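Local coordinates for GGDEF family protein (Vibrio cholerae, PDB 5GZS), which probably makes cyclic di-GMP as a diguanylate cyclase, with a periplasmic portion that binds arginine and is built like solute-binding proteins, at residues Y308-A313 against F408-I413; A334-V339 against I357-A362. One frame throughout, in Å; residues are numbered along the deposited sequence.

Contact 1: Y308-A313 against F408-I413; sequences YYHPQA and FYQYDI
Pro311 lies over one face of the Tyr411 ring in a CH-pi contact, its CB 3.7 Å from the ring centroid and the two side chains crossing at about a right angle. Tyr411 CG sits between its own backbone N and carbonyl carbon (chi1 62°). Pro311 CG also touches Ile413 CD1 at 3.5 Å. The other branch of that isoleucine, CG2, meets the Tyr308 ring at CZ, while its CD1 reaches the edge of the Tyr309 ring. Toward the far end Ala313 CB rests over a face of Phe408, 3.5 Å from CZ. A separate polar cluster forms where Gln312, whose chi2 of -61° bends CD back, donates from NE2 to Gln410 OE1 at 2.6 Å, with the amide planes 86° apart. The same NE2 donates to His310 O at 3.0 Å. Backbone hydrogen bonds run between the antiparallel segments, among them Tyr411 N to Pro311 O (3.2 Å), and Gln312 faces Gln410 as a non-hydrogen-bonded pair. Farther out, Tyr308 OH bonds Ser249 OG, and the Tyr411 ring meets Phe344. Both segments pass from one sheet to the other, consistent with the two-stranded interlobe hinge of a periplasmic solute-binding fold.

Contact 2: A334-V339 against I357-A362; sequences AERIGV and ILFSYA
Ile337 to Val339 run parallel to Phe359 to Tyr361, the axes of the two short strands approaching to 4.8 Å with 29° between their directions. Phe359 N donates almost straight to Ile337 O at 3.0 Å, and Phe359 O accepts Val339 N at 2.8 Å; a weak bond from Tyr361 N to Val339 O follows. On one face, the aliphatic part of Arg336 crosses the Phe359 ring obliquely, with CB, CG and CD all near CE1 and Arg336 CG 3.6 Å from it. The guanidinium, turned 82° from the ring plane, is held by a salt bridge from NH1 to Asp377. Tyr361 presents its ring edge to the backbone, with CD1 3.4 Å from Val339 O and CE1 4.4 Å from Gly338 CA, where no side chain intervenes. Its OH is bonded to Glu375. On the other face Val339 CG2 and Leu358 CB meet more loosely, at 4.4 Å. Ile337 and Leu358 both pack on Leu349, and Val339 on Phe345, of helix 344-352, the connection of this beta-alpha-beta unit. Strand 359-361 is outermost in the sheet within the chain, strand 337-340 lies between it and strand 378-382, and helix 364-372 packs against Tyr361.

How the contacts relate
Both contacts reach the same mixed sheet, in which strands 378-382 and 312-318 separate strand 337-340 of contact 2 from strand 399-410 of contact 1. Their centres are 21 Å apart, and along the chain contact 2 is nested within the loop that contact 1 closes. Both are partly buried: Tyr308, Pro311, Ala313, Tyr411 and Ile413 in contact 1 and Ile337, Gly338 and Val339 in contact 2 are buried, with exposed residues at the rims. Both use backbone bonds. Contact 1 adds proline-aromatic packing and an amide pair; in contact 2 the side chains that meet do so through carbon, while their polar ends are held by residues outside it, and Ile357 touches Arg72 of the second subunit. Helix 344-352 packs on both.

Contact 1: Y308-A313 against F408-I413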
ATOM      1  N   TYR A 308      -3.566   8.952  13.033  1.00 48.98           N
ATOM      2  CA  TYR A 308      -4.574   9.589  12.184  1.00 39.56           C
ATOM      3  C   TYR A 308      -3.949  10.167  10.925  1.00 42.12           C
ATOM      4  O   TYR A 308      -4.637  10.738  10.078  1.00 45.73           O
ATOM      5  CB  TYR A 308      -5.330  10.683  12.949  1.00 38.07           C
ATOM      6  CG  TYR A 308      -4.500  11.858  13.431  1.00 36.09           C
ATOM      7  CD1 TYR A 308      -4.303  12.975  12.623  1.00 42.42           C
ATOM      8  CD2 TYR A 308      -3.932  11.861  14.698  1.00 40.52           C
ATOM      9  CE1 TYR A 308      -3.551  14.054  13.059  1.00 40.99           C
ATOM     10  CE2 TYR A 308      -3.181  12.941  15.147  1.00 39.14           C
ATOM     11  CZ  TYR A 308      -2.994  14.030  14.320  1.00 38.77           C
ATOM     12  OH  TYR A 308      -2.250  15.102  14.761  1.00 40.56           O
ATOM     13  N   TYR A 309      -2.636  10.029  10.817  1.00 37.89           N
ATOM     14  CA  TYR A 309      -1.924  10.462   9.627  1.00 51.75           C
ATOM     15  C   TYR A 309      -0.634   9.664   9.502  1.00 57.00           C
ATOM     16  O   TYR A 309      -0.087   9.182  10.509  1.00 53.34           O
ATOM     17  CB  TYR A 309      -1.632  11.966   9.667  1.00 53.30           C
ATOM     18  CG  TYR A 309      -0.954  12.447   8.416  1.00 53.26           C
ATOM     19  CD1 TYR A 309      -1.654  12.564   7.232  1.00 59.95           C
ATOM     20  CD2 TYR A 309       0.397  12.750   8.414  1.00 60.81           C
ATOM     21  CE1 TYR A 309      -1.023  12.983   6.069  1.00 65.73           C
ATOM     22  CE2 TYR A 309       1.037  13.171   7.266  1.00 62.72           C
ATOM     23  CZ  TYR A 309       0.326  13.283   6.099  1.00 65.52           C
ATOM     24  OH  TYR A 309       0.975  13.700   4.962  1.00 73.67           O
ATOM     25  N   HIS A 310      -0.153   9.501   8.273  1.00 60.24           N
ATOM     26  CA  HIS A 310       1.079   8.741   8.069  1.00 56.84           C
ATOM     27  C   HIS A 310       2.046   9.439   7.143  1.00 53.96           C
ATOM     28  O   HIS A 310       2.026   9.213   5.932  1.00 64.72           O
ATOM     29  CB  HIS A 310       0.754   7.368   7.537  1.00 52.20           C
ATOM     30  CG  HIS A 310      -0.279   6.666   8.342  1.00 52.68           C
ATOM     31  ND1 HIS A 310       0.040   5.824   9.387  1.00 53.84           N
ATOM     32  CD2 HIS A 310      -1.632   6.698   8.275  1.00 50.37           C
ATOM     33  CE1 HIS A 310      -1.075   5.347   9.915  1.00 55.37           C
ATOM     34  NE2 HIS A 310      -2.101   5.861   9.258  1.00 54.17           N
ATOM     35  N   PRO A 311       2.907  10.282   7.728  1.00 48.13           N
ATOM     36  CA  PRO A 311       3.867  11.113   7.007  1.00 49.16           C
ATOM     37  C   PRO A 311       4.839  10.286   6.219  1.00 47.75           C
ATOM     38  O   PRO A 311       5.158   9.155   6.612  1.00 42.36           O
ATOM     39  CB  PRO A 311       4.588  11.869   8.122  1.00 51.74           C
ATOM     40  CG  PRO A 311       3.687  11.763   9.308  1.00 45.48           C
ATOM     41  CD  PRO A 311       3.020  10.460   9.185  1.00 46.35           C
ATOM     42  N   GLN A 312       5.308  10.879   5.124  1.00 53.10           N
ATOM     43  CA  GLN A 312       6.271  10.266   4.221  1.00 47.28           C
ATOM     44  C   GLN A 312       7.679  10.841   4.406  1.00 51.79           C
ATOM     45  O   GLN A 312       7.951  11.974   4.004  1.00 62.47           O
ATOM     46  CB  GLN A 312       5.797  10.470   2.791  1.00 47.74           C
ATOM     47  CG  GLN A 312       4.418   9.919   2.554  1.00 49.82           C
ATOM     48  CD  GLN A 312       4.368   8.428   2.798  1.00 64.39           C
ATOM     49  OE1 GLN A 312       5.177   7.665   2.253  1.00 64.66           O
ATOM     50  NE2 GLN A 312       3.427   8.000   3.636  1.00 63.69           N
ATOM     51  N   ALA A 313       8.578  10.077   5.019  1.00 42.91           N
ATOM     52  CA  ALA A 313       9.944  10.575   5.197  1.00 48.59           C
ATOM     53  C   ALA A 313      10.678  10.581   3.880  1.00 58.66           C
ATOM     54  O   ALA A 313      10.734   9.559   3.180  1.00 65.87           O
ATOM     55  CB  ALA A 313      10.713   9.745   6.205  1.00 47.09           C
ATOM     56  N   PHE A 408      11.325   6.910   1.800  1.00 46.55           N
ATOM     57  CA  PHE A 408      12.080   5.791   2.312  1.00 47.06           C
ATOM     58  C   PHE A 408      11.479   5.258   3.596  1.00 57.50           C
ATOM     59  O   PHE A 408      11.967   4.264   4.123  1.00 46.11           O
ATOM     60  CB  PHE A 408      13.533   6.192   2.547  1.00 49.28           C
ATOM     61  CG  PHE A 408      13.712   7.220   3.627  1.00 47.09           C
ATOM     62  CD1 PHE A 408      13.550   8.575   3.351  1.00 46.93           C
ATOM     63  CD2 PHE A 408      14.048   6.833   4.908  1.00 46.53           C
ATOM     64  CE1 PHE A 408      13.715   9.521   4.332  1.00 53.00           C
ATOM     65  CE2 PHE A 408      14.220   7.770   5.906  1.00 45.81           C
ATOM     66  CZ  PHE A 408      14.056   9.125   5.617  1.00 56.40           C
ATOM     67  N   TYR A 409      10.436   5.923   4.101  1.00 59.76           N
ATOM     68  CA  TYR A 409       9.726   5.460   5.308  1.00 55.55           C
ATOM     69  C   TYR A 409       8.363   6.127   5.547  1.00 51.06           C
ATOM     70  O   TYR A 409       8.194   7.335   5.357  1.00 52.30           O
ATOM     71  CB  TYR A 409      10.590   5.664   6.547  1.00 42.93           C
ATOM     72  CG  TYR A 409      10.173   4.816   7.726  1.00 49.68           C
ATOM     73  CD1 TYR A 409      10.686   3.537   7.895  1.00 43.05           C
ATOM     74  CD2 TYR A 409       9.275   5.298   8.683  1.00 51.81           C
ATOM     75  CE1 TYR A 409      10.319   2.751   8.979  1.00 52.18           C
ATOM     76  CE2 TYR A 409       8.889   4.516   9.778  1.00 53.27           C
ATOM     77  CZ  TYR A 409       9.418   3.237   9.915  1.00 57.63           C
ATOM     78  OH  TYR A 409       9.061   2.435  10.980  1.00 55.67           O
ATOM     79  N   GLN A 410       7.393   5.325   5.972  1.00 46.25           N
ATOM     80  CA  GLN A 410       6.114   5.848   6.407  1.00 49.37           C
ATOM     81  C   GLN A 410       5.923   5.641   7.921  1.00 52.80           C
ATOM     82  O   GLN A 410       5.926   4.505   8.405  1.00 55.42           O
ATOM     83  CB  GLN A 410       4.976   5.191   5.633  1.00 44.98           C
ATOM     84  CG  GLN A 410       3.610   5.759   6.012  1.00 55.77           C
ATOM     85  CD  GLN A 410       2.491   5.247   5.131  1.00 61.10           C
ATOM     86  OE1 GLN A 410       2.412   5.572   3.936  1.00 47.35           O
ATOM     87  NE2 GLN A 410       1.614   4.429   5.716  1.00 69.67           N
ATOM     88  N   TYR A 411       5.757   6.734   8.667  1.00 49.73           N
ATOM     89  CA  TYR A 411       5.565   6.634  10.114  1.00 37.47           C
ATOM     90  C   TYR A 411       4.195   7.159  10.569  1.00 42.37           C
ATOM     91  O   TYR A 411       3.311   7.440   9.752  1.00 39.58           O
ATOM     92  CB  TYR A 411       6.705   7.356  10.856  1.00 37.73           C
ATOM     93  CG  TYR A 411       6.848   8.845  10.612  1.00 41.33           C
ATOM     94  CD1 TYR A 411       7.465   9.322   9.466  1.00 52.67           C
ATOM     95  CD2 TYR A 411       6.399   9.779  11.545  1.00 38.59           C
ATOM     96  CE1 TYR A 411       7.612  10.687   9.245  1.00 58.35           C
ATOM     97  CE2 TYR A 411       6.543  11.142  11.324  1.00 42.12           C
ATOM     98  CZ  TYR A 411       7.155  11.585  10.176  1.00 59.99           C
ATOM     99  OH  TYR A 411       7.305  12.927   9.938  1.00 67.75           O
ATOM    100  N   ASP A 412       4.015   7.279  11.879  1.00 51.51           N
ATOM    101  CA  ASP A 412       2.691   7.545  12.437  1.00 47.10           C
ATOM    102  C   ASP A 412       2.567   8.843  13.215  1.00 47.96           C
ATOM    103  O   ASP A 412       3.444   9.227  13.976  1.00 56.57           O
ATOM    104  CB  ASP A 412       2.282   6.383  13.338  1.00 48.95           C
ATOM    105  CG  ASP A 412       2.043   5.104  12.556  1.00 52.48           C
ATOM    106  OD1 ASP A 412       1.251   5.145  11.591  1.00 47.58           O
ATOM    107  OD2 ASP A 412       2.664   4.070  12.892  1.00 57.56           O
ATOM    108  N   ILE A 413       1.450   9.518  13.028  1.00 46.50           N
ATOM    109  CA  ILE A 413       1.141  10.672  13.839  1.00 42.65           C
ATOM    110  C   ILE A 413      -0.098  10.326  14.675  1.00 44.82           C
ATOM    111  O   ILE A 413      -1.079   9.786  14.150  1.00 40.85           O
ATOM    112  CB  ILE A 413       0.932  11.911  12.953  1.00 46.59           C
ATOM    113  CG1 ILE A 413       2.284  12.492  12.554  1.00 53.42           C
ATOM    114  CG2 ILE A 413       0.123  12.976  13.647  1.00 46.14           C
ATOM    115  CD1 ILE A 413       2.161  13.772  11.751  1.00 55.84           C
TER

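Contact 2: A334-V339 against I357-A362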
ATOM      1  N   ALA A 334      27.946   6.751   3.000  1.00 61.88           N
ATOM      2  CA  ALA A 334      29.083   7.656   3.033  1.00 66.44           C
ATOM      3  C   ALA A 334      28.694   9.077   2.663  1.00 62.93           C
ATOM      4  O   ALA A 334      29.558   9.921   2.466  1.00 78.31           O
ATOM      5  CB  ALA A 334      30.187   7.156   2.108  1.00 65.20           C
ATOM      6  N   GLU A 335      27.401   9.340   2.551  1.00 61.54           N
ATOM      7  CA  GLU A 335      26.928  10.706   2.371  1.00 66.00           C
ATOM      8  C   GLU A 335      26.674  11.373   3.730  1.00 67.55           C
ATOM      9  O   GLU A 335      26.365  10.705   4.723  1.00 58.66           O
ATOM     10  CB  GLU A 335      25.649  10.738   1.528  1.00 62.47           C
ATOM     11  CG  GLU A 335      25.809  10.230   0.105  1.00 62.03           C
ATOM     12  CD  GLU A 335      26.508  11.219  -0.820  1.00 64.99           C
ATOM     13  OE1 GLU A 335      26.882  10.815  -1.942  1.00 65.39           O
ATOM     14  OE2 GLU A 335      26.672  12.398  -0.442  1.00 63.87           O
ATOM     15  N   ARG A 336      26.798  12.694   3.762  1.00 60.22           N
ATOM     16  CA  ARG A 336      26.569  13.443   4.985  1.00 62.95           C
ATOM     17  C   ARG A 336      25.082  13.702   5.165  1.00 64.51           C
ATOM     18  O   ARG A 336      24.478  14.421   4.370  1.00 71.50           O
ATOM     19  CB  ARG A 336      27.336  14.763   4.958  1.00 60.40           C
ATOM     20  CG  ARG A 336      28.849  14.617   4.899  1.00 62.20           C
ATOM     21  CD  ARG A 336      29.533  15.944   5.196  1.00 66.39           C
ATOM     22  NE  ARG A 336      30.412  16.363   4.115  1.00 67.74           N
ATOM     23  CZ  ARG A 336      30.106  17.266   3.185  1.00 76.78           C
ATOM     24  NH1 ARG A 336      28.927  17.878   3.185  1.00 65.08           N
ATOM     25  NH2 ARG A 336      31.001  17.558   2.243  1.00 83.92           N
ATOM     26  N   ILE A 337      24.486  13.109   6.190  1.00 55.80           N
ATOM     27  CA  ILE A 337      23.069  13.310   6.415  1.00 54.13           C
ATOM     28  C   ILE A 337      22.846  14.183   7.624  1.00 57.66           C
ATOM     29  O   ILE A 337      23.380  13.925   8.707  1.00 67.53           O
ATOM     30  CB  ILE A 337      22.308  11.992   6.598  1.00 52.99           C
ATOM     31  CG1 ILE A 337      22.251  11.215   5.270  1.00 53.81           C
ATOM     32  CG2 ILE A 337      20.899  12.272   7.071  1.00 51.24           C
ATOM     33  CD1 ILE A 337      22.033   9.752   5.445  1.00 53.40           C
ATOM     34  N   GLY A 338      22.059  15.231   7.442  1.00 57.47           N
ATOM     35  CA  GLY A 338      21.778  16.118   8.545  1.00 60.22           C
ATOM     36  C   GLY A 338      20.438  15.844   9.178  1.00 61.78           C
ATOM     37  O   GLY A 338      19.417  15.796   8.481  1.00 62.69           O
ATOM     38  N   VAL A 339      20.441  15.669  10.501  1.00 65.92           N
ATOM     39  CA  VAL A 339      19.206  15.602  11.279  1.00 63.17           C
ATOM     40  C   VAL A 339      19.249  16.615  12.415  1.00 73.15           C
ATOM     41  O   VAL A 339      20.296  17.203  12.684  1.00 76.56           O
ATOM     42  CB  VAL A 339      18.956  14.200  11.874  1.00 64.96           C
ATOM     43  CG1 VAL A 339      17.473  14.028  12.218  1.00 69.28           C
ATOM     44  CG2 VAL A 339      19.368  13.121  10.891  1.00 67.76           C
ATOM     45  N   ILE A 357      27.602   7.884  11.324  1.00 74.12           N
ATOM     46  CA  ILE A 357      27.583   9.257  11.790  1.00 65.38           C
ATOM     47  C   ILE A 357      26.484  10.042  11.105  1.00 68.63           C
ATOM     48  O   ILE A 357      26.449  10.151   9.870  1.00 66.67           O
ATOM     49  CB  ILE A 357      28.899   9.987  11.554  1.00 65.98           C
ATOM     50  CG1 ILE A 357      29.989   9.373  12.412  1.00 68.58           C
ATOM     51  CG2 ILE A 357      28.744  11.433  12.019  1.00 66.25           C
ATOM     52  CD1 ILE A 357      29.649   9.463  13.900  1.00 74.39           C
ATOM     53  N   LEU A 358      25.574  10.558  11.922  1.00 67.47           N
ATOM     54  CA  LEU A 358      24.625  11.560  11.491  1.00 65.74           C
ATOM     55  C   LEU A 358      25.154  12.888  12.015  1.00 68.17           C
ATOM     56  O   LEU A 358      25.858  12.913  13.026  1.00 66.47           O
ATOM     57  CB  LEU A 358      23.222  11.260  12.026  1.00 65.11           C
ATOM     58  CG  LEU A 358      22.730   9.810  11.925  1.00 62.38           C
ATOM     59  CD1 LEU A 358      21.420   9.607  12.709  1.00 49.96           C
ATOM     60  CD2 LEU A 358      22.543   9.453  10.485  1.00 52.14           C
ATOM     61  N   PHE A 359      24.854  13.981  11.318  1.00 69.85           N
ATOM     62  CA  PHE A 359      25.192  15.318  11.806  1.00 67.78           C
ATOM     63  C   PHE A 359      23.946  15.889  12.461  1.00 66.73           C
ATOM     64  O   PHE A 359      22.873  15.884  11.850  1.00 69.43           O
ATOM     65  CB  PHE A 359      25.680  16.222  10.674  1.00 55.90           C
ATOM     66  CG  PHE A 359      26.984  15.786  10.073  1.00 71.30           C
ATOM     67  CD1 PHE A 359      27.023  14.874   9.024  1.00 72.06           C
ATOM     68  CD2 PHE A 359      28.178  16.286  10.562  1.00 71.85           C
ATOM     69  CE1 PHE A 359      28.231  14.475   8.477  1.00 70.95           C
ATOM     70  CE2 PHE A 359      29.378  15.898  10.029  1.00 70.25           C
ATOM     71  CZ  PHE A 359      29.416  14.992   8.983  1.00 68.64           C
ATOM     72  N   SER A 360      24.070  16.356  13.702  1.00 69.32           N
ATOM     73  CA  SER A 360      22.890  16.809  14.431  1.00 78.65           C
ATOM     74  C   SER A 360      22.820  18.324  14.512  1.00 66.64           C
ATOM     75  O   SER A 360      23.843  19.009  14.538  1.00 74.44           O
ATOM     76  CB  SER A 360      22.851  16.209  15.840  1.00 89.72           C
ATOM     77  OG  SER A 360      23.346  14.879  15.848  1.00 91.59           O
ATOM     78  N   TYR A 361      21.597  18.832  14.534  1.00 59.00           N
ATOM     79  CA  TYR A 361      21.373  20.254  14.610  1.00 63.23           C
ATOM     80  C   TYR A 361      20.285  20.538  15.610  1.00 71.22           C
ATOM     81  O   TYR A 361      19.574  19.632  16.065  1.00 63.31           O
ATOM     82  CB  TYR A 361      20.997  20.831  13.249  1.00 59.55           C
ATOM     83  CG  TYR A 361      22.122  20.801  12.270  1.00 59.44           C
ATOM     84  CD1 TYR A 361      22.368  19.667  11.502  1.00 56.29           C
ATOM     85  CD2 TYR A 361      22.960  21.893  12.123  1.00 62.47           C
ATOM     86  CE1 TYR A 361      23.418  19.627  10.598  1.00 64.46           C
ATOM     87  CE2 TYR A 361      24.016  21.868  11.218  1.00 72.40           C
ATOM     88  CZ  TYR A 361      24.235  20.729  10.457  1.00 70.85           C
ATOM     89  OH  TYR A 361      25.271  20.698   9.564  1.00 73.64           O
ATOM     90  N   ALA A 362      20.164  21.818  15.928  1.00 75.89           N
ATOM     91  CA  ALA A 362      19.254  22.282  16.954  1.00 75.42           C
ATOM     92  C   ALA A 362      17.877  22.532  16.370  1.00 75.76           C
ATOM     93  O   ALA A 362      16.873  22.484  17.075  1.00 84.27           O
ATOM     94  CB  ALA A 362      19.808  23.555  17.600  1.00 64.43           C
TER